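Local coordinates for protein NAD(P)H-FMN oxidoreductase (Bacillus subtilis, PDB 5LVA) that probably works as an NAD(P)H-dependent oxidoreductase of the flavodoxin-like family, passing electrons through a bound flavin mononucleotide, at residues N11-Q14 against N18-F21; V61-L66 against T164-H169; G30-D35 against E55-I60. One frame throughout, in Å; residues are numbered along the deposited sequence.

Contact 1: N11-Q14 against N18-F21. With FMN (flavin mononucleotide), chain C.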
loop_
_atom_site.group_PDB
_atom_site.type_symbol
_atom_site.label_atom_id
_atom_site.label_comp_id
_atom_site.label_asym_id
_atom_site.label_seq_id
_atom_site.Cartn_x
_atom_site.Cartn_y
_atom_site.Cartn_z
ATOM N N ASN A 11 11.563 5.491 -7.188
ATOM C CA ASN A 11 11.757 5.726 -8.610
ATOM C C ASN A 11 10.883 4.804 -9.428
ATOM O O ASN A 11 11.300 3.725 -9.830
ATOM C CB ASN A 11 13.215 5.528 -8.993
ATOM C CG ASN A 11 13.548 6.101 -10.358
ATOM O OD1 ASN A 11 12.695 6.215 -11.238
ATOM N ND2 ASN A 11 14.809 6.447 -10.545
ATOM N N MET A 12 9.667 5.247 -9.684
ATOM C CA MET A 12 8.693 4.459 -10.417
ATOM C C MET A 12 9.051 4.204 -11.895
ATOM O O MET A 12 8.400 3.408 -12.566
ATOM C CB MET A 12 7.351 5.165 -10.329
ATOM C CG MET A 12 6.169 4.277 -10.367
ATOM S SD MET A 12 6.144 3.116 -9.016
ATOM C CE MET A 12 4.504 2.473 -9.262
ATOM N N GLU A 13 10.058 4.895 -12.411
ATOM C CA GLU A 13 10.502 4.669 -13.780
ATOM C C GLU A 13 11.491 3.519 -13.820
ATOM O O GLU A 13 11.562 2.788 -14.803
ATOM C CB GLU A 13 11.149 5.930 -14.376
ATOM C CG GLU A 13 10.198 7.093 -14.634
ATOM C CD GLU A 13 9.173 6.790 -15.713
ATOM O OE1 GLU A 13 9.571 6.579 -16.879
ATOM O OE2 GLU A 13 7.965 6.767 -15.401
ATOM N N GLN A 14 12.263 3.376 -12.749
ATOM C CA GLN A 14 13.261 2.317 -12.649
ATOM C C GLN A 14 12.646 1.042 -12.077
ATOM O O GLN A 14 13.191 -0.042 -12.238
ATOM C CB GLN A 14 14.441 2.780 -11.790
ATOM C CG GLN A 14 15.646 1.863 -11.825
ATOM C CD GLN A 14 16.815 2.411 -11.031
ATOM O OE1 GLN A 14 16.627 3.082 -10.020
ATOM N NE2 GLN A 14 18.032 2.127 -11.485
ATOM N N ASN A 18 6.423 -2.980 -9.225
ATOM C CA ASN A 18 5.383 -2.037 -8.865
ATOM C C ASN A 18 4.897 -1.240 -10.048
ATOM O O ASN A 18 3.715 -0.916 -10.142
ATOM C CB ASN A 18 5.882 -1.115 -7.771
ATOM C CG ASN A 18 5.771 -1.751 -6.410
ATOM O OD1 ASN A 18 4.706 -1.746 -5.803
ATOM N ND2 ASN A 18 6.859 -2.327 -5.934
ATOM N N ARG A 19 5.813 -0.954 -10.963
ATOM C CA ARG A 19 5.477 -0.298 -12.219
ATOM C C ARG A 19 4.460 -1.127 -13.014
ATOM O O ARG A 19 3.441 -0.617 -13.478
ATOM C CB ARG A 19 6.747 -0.071 -13.029
ATOM C CG ARG A 19 6.547 0.621 -14.345
ATOM C CD ARG A 19 5.781 1.904 -14.167
ATOM N NE ARG A 19 6.071 2.847 -15.237
ATOM C CZ ARG A 19 5.633 4.101 -15.265
ATOM N NH1 ARG A 19 4.870 4.557 -14.274
ATOM N NH2 ARG A 19 5.949 4.897 -16.287
ATOM N N ALA A 20 4.737 -2.416 -13.145
ATOM C CA ALA A 20 3.842 -3.330 -13.839
ATOM C C ALA A 20 2.475 -3.427 -13.170
ATOM O O ALA A 20 1.450 -3.545 -13.836
ATOM C CB ALA A 20 4.463 -4.698 -13.924
ATOM N N PHE A 21 2.468 -3.396 -11.848
ATOM C CA PHE A 21 1.231 -3.492 -11.097
ATOM C C PHE A 21 0.418 -2.229 -11.294
ATOM O O PHE A 21 -0.771 -2.283 -11.589
ATOM C CB PHE A 21 1.508 -3.717 -9.607
ATOM C CG PHE A 21 1.987 -5.091 -9.274
ATOM C CD1 PHE A 21 2.205 -6.028 -10.262
ATOM C CD2 PHE A 21 2.196 -5.454 -7.960
ATOM C CE1 PHE A 21 2.643 -7.287 -9.951
ATOM C CE2 PHE A 21 2.629 -6.718 -7.642
ATOM C CZ PHE A 21 2.850 -7.633 -8.636
HETATM N N1 FMN C . 12.964 -7.925 -0.102
HETATM C C2 FMN C . 12.489 -8.719 0.923
HETATM O O2 FMN C . 11.934 -9.784 0.676
HETATM N N3 FMN C . 12.619 -8.328 2.232
HETATM C C4 FMN C . 13.233 -7.149 2.544
HETATM O O4 FMN C . 13.321 -6.838 3.726
HETATM C C4A FMN C . 13.724 -6.339 1.515
HETATM N N5 FMN C . 14.342 -5.148 1.799
HETATM C C5A FMN C . 14.826 -4.345 0.794
HETATM C C6 FMN C . 15.442 -3.146 1.118
HETATM C C7 FMN C . 15.926 -2.306 0.139
HETATM C C7M FMN C . 16.588 -1.013 0.529
HETATM C C8 FMN C . 15.795 -2.688 -1.198
HETATM C C8M FMN C . 16.303 -1.809 -2.301
HETATM C C9 FMN C . 15.180 -3.892 -1.519
HETATM C C9A FMN C . 14.682 -4.723 -0.530
HETATM N N10 FMN C . 14.067 -5.931 -0.835
HETATM C C10 FMN C . 13.586 -6.731 0.190
HETATM C "C1'" FMN C . 13.864 -6.343 -2.267
HETATM C "C2'" FMN C . 12.566 -5.602 -2.674
HETATM O "O2'" FMN C . 11.470 -5.982 -1.848
HETATM C "C3'" FMN C . 12.197 -5.646 -4.167
HETATM O "O3'" FMN C . 13.232 -4.953 -4.821
HETATM C "C4'" FMN C . 10.838 -4.967 -4.423
HETATM O "O4'" FMN C . 9.877 -5.594 -3.630
HETATM C "C5'" FMN C . 10.222 -4.985 -5.816
HETATM O "O5'" FMN C . 10.873 -4.052 -6.636
HETATM P P FMN C . 10.226 -3.014 -7.684
HETATM O O1P FMN C . 11.003 -1.778 -7.410
HETATM O O2P FMN C . 10.437 -3.548 -9.060
HETATM O O3P FMN C . 8.789 -2.667 -7.522
#
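E13 and R19 lie side by side and point the same way, and their ends meet in a salt bridge, E13 OE2 to R19 NH2 at 2.9 Å. The carboxylate and guanidinium planes stand 82° apart and the oxygen sits well out of the guanidinium plane, so the attraction is one of charge, with no N-H aimed at it. R19 starts with CG anti to its backbone N (chi1 -179°) and bends at chi2, which carries CD to 3.4 Å from M12 O; that carbonyl oxygen lies over one face of the guanidinium. M12, also bent at chi2, crosses R19 obliquely and rests its methyl end on the helix backbone, CE lying 3.6 Å from N18 O. This is the phosphate-binding corner of the flavodoxin-like fold, where the loop after strand 3-7 runs into the start of helix 17-23. N18 sets CG beside its own backbone N (chi1 -82°), so that N and ND2 both reach the same phosphate oxygen: the N18 N to FMN O3P bond is 2.9 Å long, and ND2 gives a second bond to O3P. V16 N and V17 N also bind the FMN, and S15 OG bonds to R19 N. Within the loop, N11 OD1 accepts from E13 N at 3.2 Å in an Asx turn and also from Q14 N, both donors coming from one face of its amide.

Contact 2: V61-L66 against T164-H169; sequences VFQFPL and TQYREH. With FMN (flavin mononucleotide), chain C.
Q63 on the central strand 59-65 and Y166 on helix 156-171 cross at about a right angle, the phenol hydroxyl of Y166 giving a hydrogen bond to Q63 OE1. The modelled Y166 OH to Q63 OE1 separation, 2.3 Å, is very short, and at this resolution its exact length is doubtful. Q63 stretches fully out from the sheet, CG anti to the backbone N (chi1 -176°) and the chain extended beyond it, while the amide plane is turned 65° from the tyrosine ring. This is the tight part: both side chains are buried, V5 of the neighbouring strand 3-7 touches both, and F21 stacks on the Y166 ring. The rest is loose. V61 also points at the helix, but its side chain stays 5.2 Å from it, and the two segments bury just 101 Å² between them. On the helix, T164 and E168 are exposed. At the far end of the strand segment the FMN takes over as partner: L66 O accepts from FMN O2' at 2.8 Å, and P65 CB packs 3.5 Å from FMN C4'. Such an arrangement, with the C-terminal end of a parallel strand carrying the flavin, belongs to the flavodoxin-like fold. Q63 NE2 in turn donates to N18 OD1, so the amide is held at both its ends. Because N18 ND2 faces the phosphate, its OD1 calls for the NE2 end of Q63, which leaves OE1 to accept from Y166; Q63 is thus likely to act as a second-shell residue that orients the phosphate-binding N18.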
loop_
_atom_site.group_PDB
_atom_site.type_symbol
_atom_site.label_atom_id
_atom_site.label_comp_id
_atom_site.label_asym_id
_atom_site.label_seq_id
_atom_site.Cartn_x
_atom_site.Cartn_y
_atom_site.Cartn_z
ATOM N N VAL A 61 -5.382 2.046 -0.551
ATOM C CA VAL A 61 -4.397 1.005 -0.799
ATOM C C VAL A 61 -2.996 1.566 -0.743
ATOM O O VAL A 61 -2.652 2.442 -1.514
ATOM C CB VAL A 61 -4.616 0.351 -2.166
ATOM C CG1 VAL A 61 -3.533 -0.648 -2.455
ATOM C CG2 VAL A 61 -5.981 -0.308 -2.223
ATOM N N PHE A 62 -2.188 1.065 0.175
ATOM C CA PHE A 62 -0.796 1.475 0.259
ATOM C C PHE A 62 0.065 0.489 -0.514
ATOM O O PHE A 62 0.181 -0.671 -0.130
ATOM C CB PHE A 62 -0.347 1.574 1.714
ATOM C CG PHE A 62 -1.139 2.560 2.526
ATOM C CD1 PHE A 62 -2.328 2.189 3.133
ATOM C CD2 PHE A 62 -0.701 3.862 2.672
ATOM C CE1 PHE A 62 -3.061 3.101 3.877
ATOM C CE2 PHE A 62 -1.428 4.781 3.405
ATOM C CZ PHE A 62 -2.606 4.396 4.015
ATOM N N GLN A 63 0.638 0.947 -1.625
ATOM C CA GLN A 63 1.446 0.097 -2.484
ATOM C C GLN A 63 2.905 0.480 -2.381
ATOM O O GLN A 63 3.257 1.630 -2.586
ATOM C CB GLN A 63 0.978 0.189 -3.930
ATOM C CG GLN A 63 1.704 -0.750 -4.867
ATOM C CD GLN A 63 1.297 -0.595 -6.322
ATOM O OE1 GLN A 63 0.188 -0.183 -6.639
ATOM N NE2 GLN A 63 2.200 -0.944 -7.215
ATOM N N PHE A 64 3.760 -0.483 -2.063
ATOM C CA PHE A 64 5.174 -0.198 -1.906
ATOM C C PHE A 64 5.995 -1.457 -2.008
ATOM O O PHE A 64 5.460 -2.542 -1.899
ATOM C CB PHE A 64 5.440 0.503 -0.567
ATOM C CG PHE A 64 4.910 -0.230 0.650
ATOM C CD1 PHE A 64 3.628 0.005 1.114
ATOM C CD2 PHE A 64 5.713 -1.122 1.348
ATOM C CE1 PHE A 64 3.161 -0.639 2.219
ATOM C CE2 PHE A 64 5.247 -1.766 2.453
ATOM C CZ PHE A 64 3.971 -1.532 2.893
ATOM N N PRO A 65 7.297 -1.322 -2.271
ATOM C CA PRO A 65 8.152 -2.496 -2.141
ATOM C C PRO A 65 8.527 -2.706 -0.685
ATOM O O PRO A 65 8.641 -1.733 0.055
ATOM C CB PRO A 65 9.378 -2.133 -2.974
ATOM C CG PRO A 65 9.457 -0.666 -2.864
ATOM C CD PRO A 65 8.024 -0.191 -2.876
ATOM N N LEU A 66 8.709 -3.958 -0.287
ATOM C CA LEU A 66 9.191 -4.274 1.038
ATOM C C LEU A 66 10.654 -3.915 1.158
ATOM O O LEU A 66 11.507 -4.546 0.541
ATOM C CB LEU A 66 8.999 -5.756 1.349
ATOM C CG LEU A 66 9.061 -6.170 2.813
ATOM C CD1 LEU A 66 7.860 -5.602 3.530
ATOM C CD2 LEU A 66 9.103 -7.666 2.927
ATOM N N THR A 164 -1.901 -9.255 -12.965
ATOM C CA THR A 164 -3.331 -9.420 -13.129
ATOM C C THR A 164 -3.954 -9.850 -11.805
ATOM O O THR A 164 -5.105 -9.534 -11.523
ATOM C CB THR A 164 -3.671 -10.418 -14.261
ATOM O OG1 THR A 164 -5.052 -10.774 -14.193
ATOM C CG2 THR A 164 -2.868 -11.651 -14.148
ATOM N N GLN A 165 -3.177 -10.541 -10.978
ATOM C CA GLN A 165 -3.658 -10.966 -9.674
ATOM C C GLN A 165 -3.743 -9.784 -8.725
ATOM O O GLN A 165 -4.638 -9.707 -7.884
ATOM C CB GLN A 165 -2.761 -12.054 -9.091
ATOM C CG GLN A 165 -2.999 -13.421 -9.682
ATOM C CD GLN A 165 -4.439 -13.848 -9.566
ATOM O OE1 GLN A 165 -5.115 -13.525 -8.594
ATOM N NE2 GLN A 165 -4.917 -14.584 -10.555
ATOM N N TYR A 166 -2.800 -8.863 -8.867
ATOM C CA TYR A 166 -2.815 -7.632 -8.104
ATOM C C TYR A 166 -4.094 -6.866 -8.406
ATOM O O TYR A 166 -4.784 -6.413 -7.506
ATOM C CB TYR A 166 -1.568 -6.808 -8.438
ATOM C CG TYR A 166 -1.639 -5.331 -8.123
ATOM C CD1 TYR A 166 -2.170 -4.432 -9.036
ATOM C CD2 TYR A 166 -1.125 -4.828 -6.940
ATOM C CE1 TYR A 166 -2.225 -3.083 -8.759
ATOM C CE2 TYR A 166 -1.173 -3.476 -6.657
ATOM C CZ TYR A 166 -1.721 -2.610 -7.575
ATOM O OH TYR A 166 -1.767 -1.270 -7.299
ATOM N N ARG A 167 -4.417 -6.744 -9.687
ATOM C CA ARG A 167 -5.571 -5.975 -10.114
ATOM C C ARG A 167 -6.855 -6.568 -9.563
ATOM O O ARG A 167 -7.727 -5.850 -9.108
ATOM C CB ARG A 167 -5.639 -5.909 -11.640
ATOM C CG ARG A 167 -6.611 -4.859 -12.162
ATOM C CD ARG A 167 -6.982 -5.100 -13.600
ATOM N NE ARG A 167 -7.560 -3.912 -14.218
ATOM C CZ ARG A 167 -8.859 -3.704 -14.392
ATOM N NH1 ARG A 167 -9.739 -4.610 -14.006
ATOM N NH2 ARG A 167 -9.279 -2.589 -14.965
ATOM N N GLU A 168 -6.972 -7.884 -9.603
ATOM C CA GLU A 168 -8.183 -8.507 -9.125
ATOM C C GLU A 168 -8.338 -8.300 -7.622
ATOM O O GLU A 168 -9.439 -8.076 -7.125
ATOM C CB GLU A 168 -8.201 -9.992 -9.454
ATOM C CG GLU A 168 -9.415 -10.677 -8.876
ATOM C CD GLU A 168 -9.507 -12.136 -9.236
ATOM O OE1 GLU A 168 -8.899 -12.538 -10.255
ATOM O OE2 GLU A 168 -10.199 -12.876 -8.503
ATOM N N HIS A 169 -7.224 -8.361 -6.908
ATOM C CA HIS A 169 -7.245 -8.263 -5.460
ATOM C C HIS A 169 -7.625 -6.875 -4.982
ATOM O O HIS A 169 -8.392 -6.720 -4.049
ATOM C CB HIS A 169 -5.890 -8.640 -4.882
ATOM C CG HIS A 169 -5.938 -8.964 -3.426
ATOM N ND1 HIS A 169 -5.774 -8.014 -2.446
ATOM C CD2 HIS A 169 -6.158 -10.136 -2.784
ATOM C CE1 HIS A 169 -5.870 -8.585 -1.262
ATOM N NE2 HIS A 169 -6.103 -9.872 -1.441
HETATM N N1 FMN C . 12.964 -7.925 -0.102
HETATM C C2 FMN C . 12.489 -8.719 0.923
HETATM O O2 FMN C . 11.934 -9.784 0.676
HETATM N N3 FMN C . 12.619 -8.328 2.232
HETATM C C4 FMN C . 13.233 -7.149 2.544
HETATM O O4 FMN C . 13.321 -6.838 3.726
HETATM C C4A FMN C . 13.724 -6.339 1.515
HETATM N N5 FMN C . 14.342 -5.148 1.799
HETATM C C5A FMN C . 14.826 -4.345 0.794
HETATM C C6 FMN C . 15.442 -3.146 1.118
HETATM C C7 FMN C . 15.926 -2.306 0.139
HETATM C C7M FMN C . 16.588 -1.013 0.529
HETATM C C8 FMN C . 15.795 -2.688 -1.198
HETATM C C8M FMN C . 16.303 -1.809 -2.301
HETATM C C9 FMN C . 15.180 -3.892 -1.519
HETATM C C9A FMN C . 14.682 -4.723 -0.530
HETATM N N10 FMN C . 14.067 -5.931 -0.835
HETATM C C10 FMN C . 13.586 -6.731 0.190
HETATM C "C1'" FMN C . 13.864 -6.343 -2.267
HETATM C "C2'" FMN C . 12.566 -5.602 -2.674
HETATM O "O2'" FMN C . 11.470 -5.982 -1.848
HETATM C "C3'" FMN C . 12.197 -5.646 -4.167
HETATM O "O3'" FMN C . 13.232 -4.953 -4.821
HETATM C "C4'" FMN C . 10.838 -4.967 -4.423
HETATM O "O4'" FMN C . 9.877 -5.594 -3.630
HETATM C "C5'" FMN C . 10.222 -4.985 -5.816
HETATM O "O5'" FMN C . 10.873 -4.052 -6.636
HETATM P P FMN C . 10.226 -3.014 -7.684
HETATM O O1P FMN C . 11.003 -1.778 -7.410
HETATM O O2P FMN C . 10.437 -3.548 -9.060
HETATM O O3P FMN C . 8.789 -2.667 -7.522
#

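Contact 3: G30-D35 against E55-I60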
loop_
_atom_site.group_PDB
_atom_site.type_symbol
_atom_site.label_atom_id
_atom_site.label_comp_id
_atom_site.label_asym_id
_atom_site.label_seq_id
_atom_site.Cartn_x
_atom_site.Cartn_y
_atom_site.Cartn_z
ATOM N N GLY A 30 -12.989 4.098 -11.157
ATOM C CA GLY A 30 -13.000 4.002 -9.712
ATOM C C GLY A 30 -11.624 4.137 -9.091
ATOM O O GLY A 30 -11.504 4.535 -7.939
ATOM N N ILE A 31 -10.588 3.807 -9.855
ATOM C CA ILE A 31 -9.230 3.863 -9.348
ATOM C C ILE A 31 -8.617 5.239 -9.506
ATOM O O ILE A 31 -8.610 5.806 -10.587
ATOM C CB ILE A 31 -8.303 2.862 -10.057
ATOM C CG1 ILE A 31 -8.831 1.443 -9.941
ATOM C CG2 ILE A 31 -6.932 2.916 -9.442
ATOM C CD1 ILE A 31 -8.783 0.934 -8.559
ATOM N N THR A 32 -8.096 5.759 -8.407
ATOM C CA THR A 32 -7.228 6.922 -8.411
ATOM C C THR A 32 -5.815 6.472 -8.057
ATOM O O THR A 32 -5.532 6.208 -6.896
ATOM C CB THR A 32 -7.697 7.958 -7.398
ATOM O OG1 THR A 32 -9.098 8.166 -7.554
ATOM C CG2 THR A 32 -6.960 9.255 -7.548
ATOM N N LEU A 33 -4.929 6.358 -9.036
ATOM C CA LEU A 33 -3.565 5.956 -8.722
ATOM C C LEU A 33 -2.702 7.188 -8.571
ATOM O O LEU A 33 -2.877 8.158 -9.279
ATOM C CB LEU A 33 -2.995 5.014 -9.782
ATOM C CG LEU A 33 -1.658 4.392 -9.363
ATOM C CD1 LEU A 33 -1.614 2.923 -9.714
ATOM C CD2 LEU A 33 -0.493 5.097 -10.008
ATOM N N ARG A 34 -1.799 7.153 -7.604
ATOM C CA ARG A 34 -0.909 8.265 -7.349
ATOM C C ARG A 34 0.497 7.751 -7.087
ATOM O O ARG A 34 0.687 6.698 -6.497
ATOM C CB ARG A 34 -1.399 9.101 -6.172
ATOM C CG ARG A 34 -2.698 9.811 -6.418
ATOM C CD ARG A 34 -3.121 10.627 -5.209
ATOM N NE ARG A 34 -2.208 11.731 -4.952
ATOM C CZ ARG A 34 -1.823 12.119 -3.743
ATOM N NH1 ARG A 34 -2.271 11.485 -2.674
ATOM N NH2 ARG A 34 -0.983 13.130 -3.601
ATOM N N ASP A 35 1.472 8.516 -7.556
ATOM C CA ASP A 35 2.880 8.233 -7.390
ATOM C C ASP A 35 3.418 9.290 -6.462
ATOM O O ASP A 35 3.755 10.401 -6.894
ATOM C CB ASP A 35 3.588 8.263 -8.746
ATOM C CG ASP A 35 5.074 7.998 -8.655
ATOM O OD1 ASP A 35 5.657 8.029 -7.562
ATOM O OD2 ASP A 35 5.672 7.767 -9.710
ATOM N N GLU A 55 -10.662 11.138 2.267
ATOM C CA GLU A 55 -12.072 11.408 2.486
ATOM C C GLU A 55 -12.954 11.036 1.290
ATOM O O GLU A 55 -14.068 10.542 1.460
ATOM C CB GLU A 55 -12.266 12.884 2.828
ATOM C CG GLU A 55 -11.615 13.300 4.131
ATOM C CD GLU A 55 -11.816 14.765 4.445
ATOM O OE1 GLU A 55 -12.698 15.378 3.829
ATOM O OE2 GLU A 55 -11.090 15.307 5.294
ATOM N N GLU A 56 -12.453 11.251 0.082
ATOM C CA GLU A 56 -13.269 11.084 -1.110
ATOM C C GLU A 56 -13.312 9.655 -1.646
ATOM O O GLU A 56 -14.076 9.372 -2.553
ATOM C CB GLU A 56 -12.791 12.051 -2.211
ATOM C CG GLU A 56 -13.285 13.497 -2.013
ATOM C CD GLU A 56 -12.594 14.526 -2.924
ATOM O OE1 GLU A 56 -11.970 14.131 -3.937
ATOM O OE2 GLU A 56 -12.685 15.742 -2.634
ATOM N N HIS A 57 -12.519 8.748 -1.086
ATOM C CA HIS A 57 -12.513 7.359 -1.549
ATOM C C HIS A 57 -12.942 6.380 -0.468
ATOM O O HIS A 57 -12.838 6.673 0.717
ATOM C CB HIS A 57 -11.130 6.968 -2.064
ATOM C CG HIS A 57 -10.689 7.747 -3.257
ATOM N ND1 HIS A 57 -10.317 9.070 -3.181
ATOM C CD2 HIS A 57 -10.554 7.393 -4.557
ATOM C CE1 HIS A 57 -9.975 9.500 -4.384
ATOM N NE2 HIS A 57 -10.106 8.498 -5.236
ATOM N N ASP A 58 -13.414 5.210 -0.888
ATOM C CA ASP A 58 -13.993 4.232 0.030
ATOM C C ASP A 58 -12.944 3.265 0.552
ATOM O O ASP A 58 -13.088 2.706 1.630
ATOM C CB ASP A 58 -15.123 3.450 -0.656
ATOM C CG ASP A 58 -16.177 4.356 -1.284
ATOM O OD1 ASP A 58 -16.759 5.190 -0.568
ATOM O OD2 ASP A 58 -16.426 4.230 -2.501
ATOM N N ARG A 59 -11.890 3.068 -0.227
ATOM C CA ARG A 59 -10.830 2.143 0.113
ATOM C C ARG A 59 -9.479 2.781 -0.164
ATOM O O ARG A 59 -9.290 3.391 -1.197
ATOM C CB ARG A 59 -10.970 0.849 -0.681
ATOM C CG ARG A 59 -9.887 -0.167 -0.377
ATOM C CD ARG A 59 -9.952 -1.353 -1.302
ATOM N NE ARG A 59 -11.122 -2.171 -1.038
ATOM C CZ ARG A 59 -11.340 -3.362 -1.580
ATOM N NH1 ARG A 59 -10.462 -3.877 -2.427
ATOM N NH2 ARG A 59 -12.441 -4.039 -1.273
ATOM N N ILE A 60 -8.540 2.636 0.762
ATOM C CA ILE A 60 -7.199 3.170 0.581
ATOM C C ILE A 60 -6.159 2.057 0.527
ATOM O O ILE A 60 -6.074 1.226 1.426
ATOM C CB ILE A 60 -6.845 4.135 1.694
ATOM C CG1 ILE A 60 -7.994 5.114 1.879
ATOM C CG2 ILE A 60 -5.558 4.865 1.361
ATOM C CD1 ILE A 60 -7.754 6.110 2.924
#
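T32 and H57 bring the two backbones nearest to each other, yet their CA atoms are still 8.7 Å apart, so only side chains can bridge the gap. Residues 31-35 form an outermost strand of the parallel sheet, entered through G30, whose positive phi (92°) would jam a CB against the preceding carbonyl. Residues 55-60 leave the end of helix 47-56, turn through H57 and D58, and start strand 59-65. Across the gap the T32 and H57 side chains cross at about a right angle. T32 OG1 meets the imidazole at its edge and in its plane, 2.5 Å from H57 NE2, in a hydrogen bond for which either could be the donor. The threonine has OG1 beside its backbone N and CG2 anti to it (chi1 -48°), which turns the hydroxyl toward the ring; T32 CB follows at 3.3 Å from H57 NE2. The other ring nitrogen, ND1, bonds to L53 O on helix 47-56, so the imidazole is gripped at both nitrogens. With an alanine in place of H57, T32 OG1 and L53 O would probably each lose this partner, and a gap would be likely to open beside L4. The contact lies away from the FMN: strand 3-7 runs between strands 31-35 and 59-65, and H57 packs over its L4, joining the two ends of a beta-alpha-beta crossover that passes through helices 36-39 and 47-56.

Overall arrangement
Followed from the N terminus, the three contacts come in series and none nests in or crosses another. Contact 1 closes the shortest loop, three residues between 11-14 and 18-21, where strand 3-7 gives way to helix 17-23. Contact 3 comes next, joining strand 31-35 to the turn just before strand 59-65 across 19 mostly helical residues. Contact 2 opens one residue later, on that strand, and reaches 97 residues ahead to helix 156-171, tying the sheet's middle to the C-terminal helix. Contacts 1 and 2 both touch the FMN. Contact 3 stands apart from it, though M12 of contact 1 packs on D35.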